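PDB 7C8Z: salicylate 5-hydroxylase, large oxygenase component from Ralstonia sp., which hydroxylates salicylate at carbon 5 to give gentisate, as the iron- and [2Fe-2S]-containing oxygenase component of a multicomponent NADH-dependent system. Local coordinates for residues K56-R61 with N230-Q235. Residues are numbered along the deposited sequence; the frame is centred on the assembly and turned at random.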
loop_
_atom_site.group_PDB
_atom_site.type_symbol
_atom_site.label_atom_id
_atom_site.label_comp_id
_atom_site.label_asym_id
_atom_site.label_seq_id
_atom_site.Cartn_x
_atom_site.Cartn_y
_atom_site.Cartn_z
ATOM N N LYS A 56 -13.282 19.284 -0.908
ATOM C CA LYS A 56 -14.067 19.250 -2.138
ATOM C C LYS A 56 -14.610 20.629 -2.475
ATOM O O LYS A 56 -14.686 21.003 -3.658
ATOM C CB LYS A 56 -15.204 18.235 -2.027
ATOM C CG LYS A 56 -14.695 16.807 -2.064
ATOM C CD LYS A 56 -15.765 15.824 -1.658
ATOM C CE LYS A 56 -16.876 15.806 -2.673
ATOM N NZ LYS A 56 -18.188 15.603 -2.027
ATOM N N ARG A 57 -15.022 21.400 -1.455
ATOM C CA ARG A 57 -15.423 22.774 -1.729
ATOM C C ARG A 57 -14.243 23.591 -2.243
ATOM O O ARG A 57 -14.412 24.476 -3.090
ATOM C CB ARG A 57 -16.015 23.406 -0.481
ATOM C CG ARG A 57 -16.727 24.717 -0.763
ATOM C CD ARG A 57 -17.059 25.468 0.513
ATOM N NE ARG A 57 -17.746 24.609 1.468
ATOM C CZ ARG A 57 -17.885 24.886 2.759
ATOM N NH1 ARG A 57 -17.381 26.006 3.259
ATOM N NH2 ARG A 57 -18.526 24.038 3.549
ATOM N N GLU A 58 -13.039 23.313 -1.731
ATOM C CA GLU A 58 -11.840 23.972 -2.239
ATOM C C GLU A 58 -11.625 23.649 -3.707
ATOM O O GLU A 58 -11.269 24.527 -4.496
ATOM C CB GLU A 58 -10.618 23.554 -1.420
ATOM C CG GLU A 58 -10.572 24.134 -0.029
ATOM C CD GLU A 58 -9.416 23.600 0.777
ATOM O OE1 GLU A 58 -9.110 22.396 0.659
ATOM O OE2 GLU A 58 -8.819 24.384 1.540
ATOM N N LEU A 59 -11.809 22.385 -4.085
ATOM C CA LEU A 59 -11.699 22.024 -5.494
ATOM C C LEU A 59 -12.733 22.765 -6.331
ATOM O O LEU A 59 -12.416 23.285 -7.407
ATOM C CB LEU A 59 -11.864 20.515 -5.669
ATOM C CG LEU A 59 -10.742 19.571 -5.226
ATOM C CD1 LEU A 59 -11.138 18.132 -5.528
ATOM C CD2 LEU A 59 -9.416 19.922 -5.890
ATOM N N GLU A 60 -13.969 22.852 -5.836
ATOM C CA GLU A 60 -15.033 23.499 -6.604
ATOM C C GLU A 60 -14.781 24.994 -6.779
ATOM O O GLU A 60 -15.007 25.541 -7.865
ATOM C CB GLU A 60 -16.387 23.265 -5.934
ATOM C CG GLU A 60 -16.823 21.805 -5.872
ATOM C CD GLU A 60 -17.652 21.379 -7.075
ATOM O OE1 GLU A 60 -17.353 21.828 -8.200
ATOM O OE2 GLU A 60 -18.608 20.598 -6.894
ATOM N N ARG A 61 -14.307 25.671 -5.726
ATOM C CA ARG A 61 -14.300 27.128 -5.694
ATOM C C ARG A 61 -12.934 27.771 -5.892
ATOM O O ARG A 61 -12.877 28.970 -6.181
ATOM C CB ARG A 61 -14.886 27.624 -4.365
ATOM C CG ARG A 61 -16.336 27.218 -4.154
ATOM C CD ARG A 61 -16.925 27.904 -2.939
ATOM N NE ARG A 61 -18.316 27.522 -2.712
ATOM C CZ ARG A 61 -19.030 27.904 -1.659
ATOM N NH1 ARG A 61 -18.485 28.679 -0.733
ATOM N NH2 ARG A 61 -20.288 27.511 -1.529
ATOM N N ASN A 230 -1.868 18.661 3.652
ATOM C CA ASN A 230 -2.865 19.455 2.945
ATOM C C ASN A 230 -2.182 20.442 2.012
ATOM O O ASN A 230 -1.188 21.080 2.373
ATOM C CB ASN A 230 -3.765 20.201 3.928
ATOM C CG ASN A 230 -4.943 20.876 3.242
ATOM O OD1 ASN A 230 -4.852 22.027 2.820
ATOM N ND2 ASN A 230 -6.054 20.160 3.127
ATOM N N TRP A 231 -2.749 20.591 0.813
ATOM C CA TRP A 231 -2.096 21.371 -0.234
ATOM C C TRP A 231 -1.853 22.809 0.193
ATOM O O TRP A 231 -0.850 23.413 -0.208
ATOM C CB TRP A 231 -2.933 21.324 -1.509
ATOM C CG TRP A 231 -4.233 22.039 -1.372
ATOM C CD1 TRP A 231 -5.412 21.521 -0.921
ATOM C CD2 TRP A 231 -4.486 23.412 -1.677
ATOM N NE1 TRP A 231 -6.386 22.488 -0.929
ATOM C CE2 TRP A 231 -5.843 23.660 -1.388
ATOM C CE3 TRP A 231 -3.696 24.457 -2.164
ATOM C CZ2 TRP A 231 -6.428 24.908 -1.572
ATOM C CZ3 TRP A 231 -4.279 25.696 -2.347
ATOM C CH2 TRP A 231 -5.632 25.912 -2.052
ATOM N N LYS A 232 -2.761 23.376 0.996
ATOM C CA LYS A 232 -2.605 24.751 1.463
ATOM C C LYS A 232 -1.265 24.957 2.159
ATOM O O LYS A 232 -0.646 26.023 2.033
ATOM C CB LYS A 232 -3.759 25.116 2.396
ATOM C CG LYS A 232 -5.113 25.150 1.708
ATOM C CD LYS A 232 -6.153 25.864 2.555
ATOM C CE LYS A 232 -6.549 25.027 3.760
ATOM N NZ LYS A 232 -7.454 23.895 3.404
ATOM N N LEU A 233 -0.788 23.932 2.874
ATOM C CA LEU A 233 0.479 24.046 3.591
ATOM C C LEU A 233 1.632 24.390 2.659
ATOM O O LEU A 233 2.613 25.007 3.091
ATOM C CB LEU A 233 0.780 22.749 4.334
ATOM C CG LEU A 233 -0.028 22.530 5.606
ATOM C CD1 LEU A 233 0.311 21.178 6.210
ATOM C CD2 LEU A 233 0.234 23.649 6.590
ATOM N N MET A 234 1.539 24.018 1.381
ATOM C CA MET A 234 2.592 24.394 0.445
ATOM C C MET A 234 2.528 25.881 0.131
ATOM O O MET A 234 3.548 26.581 0.171
ATOM C CB MET A 234 2.493 23.563 -0.834
ATOM C CG MET A 234 3.602 23.851 -1.839
ATOM S SD MET A 234 5.226 24.017 -1.071
ATOM C CE MET A 234 5.718 22.306 -0.868
ATOM N N GLN A 235 1.327 26.387 -0.157
ATOM C CA GLN A 235 1.166 27.823 -0.370
ATOM C C GLN A 235 1.666 28.606 0.835
ATOM O O GLN A 235 2.517 29.497 0.706
ATOM C CB GLN A 235 -0.298 28.142 -0.676
ATOM C CG GLN A 235 -0.704 27.769 -2.094
ATOM C CD GLN A 235 -0.157 28.741 -3.128
ATOM O OE1 GLN A 235 0.312 29.829 -2.787
ATOM N NE2 GLN A 235 -0.209 28.350 -4.400
#
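A buried glutamate-lysine salt bridge, flanked by an indole N-H, joins helix 52-63 to the turn leading into helix 232-238 through E58, K232 and W231. The carboxylate of E58 divides its oxygens between the two partners. OE2 forms the salt bridge with K232 NZ. OE1 takes the indole hydrogen of W231, with NE1 3.2 Å from OE1 and an N-H...O angle of 159°. That oxygen lies near the indole plane, at the ring edge, but NE1 meets it from well above the carboxylate plane; the two planes are 61° apart. E58 reaches this position with an extended chain, whereas K232 bends at chi3 (-72°) and chi4, which places its ammonium between E58 OE2 and N230 OD1. Within the ring-hydroxylating catalytic domain, N230, ahead of that turn, makes a capping bond: its OD1 accepts from K232 N at 3.1 Å and receives a weak bond from K232 NZ at 3.3 Å, so one side-chain oxygen serves both backbone and ammonium. CG of K232 also rests over one face of the W231 ring, 3.5 Å above its plane and toward the rim. Helix 427-440 closes over the pair, and W436 NE1, from that helix, gives E58 OE2 a further hydrogen bond. K232 NZ also donates to A48 O, just ahead of helix 52-63. F63, from the same helix as E58, meets the W231 ring edge-to-face.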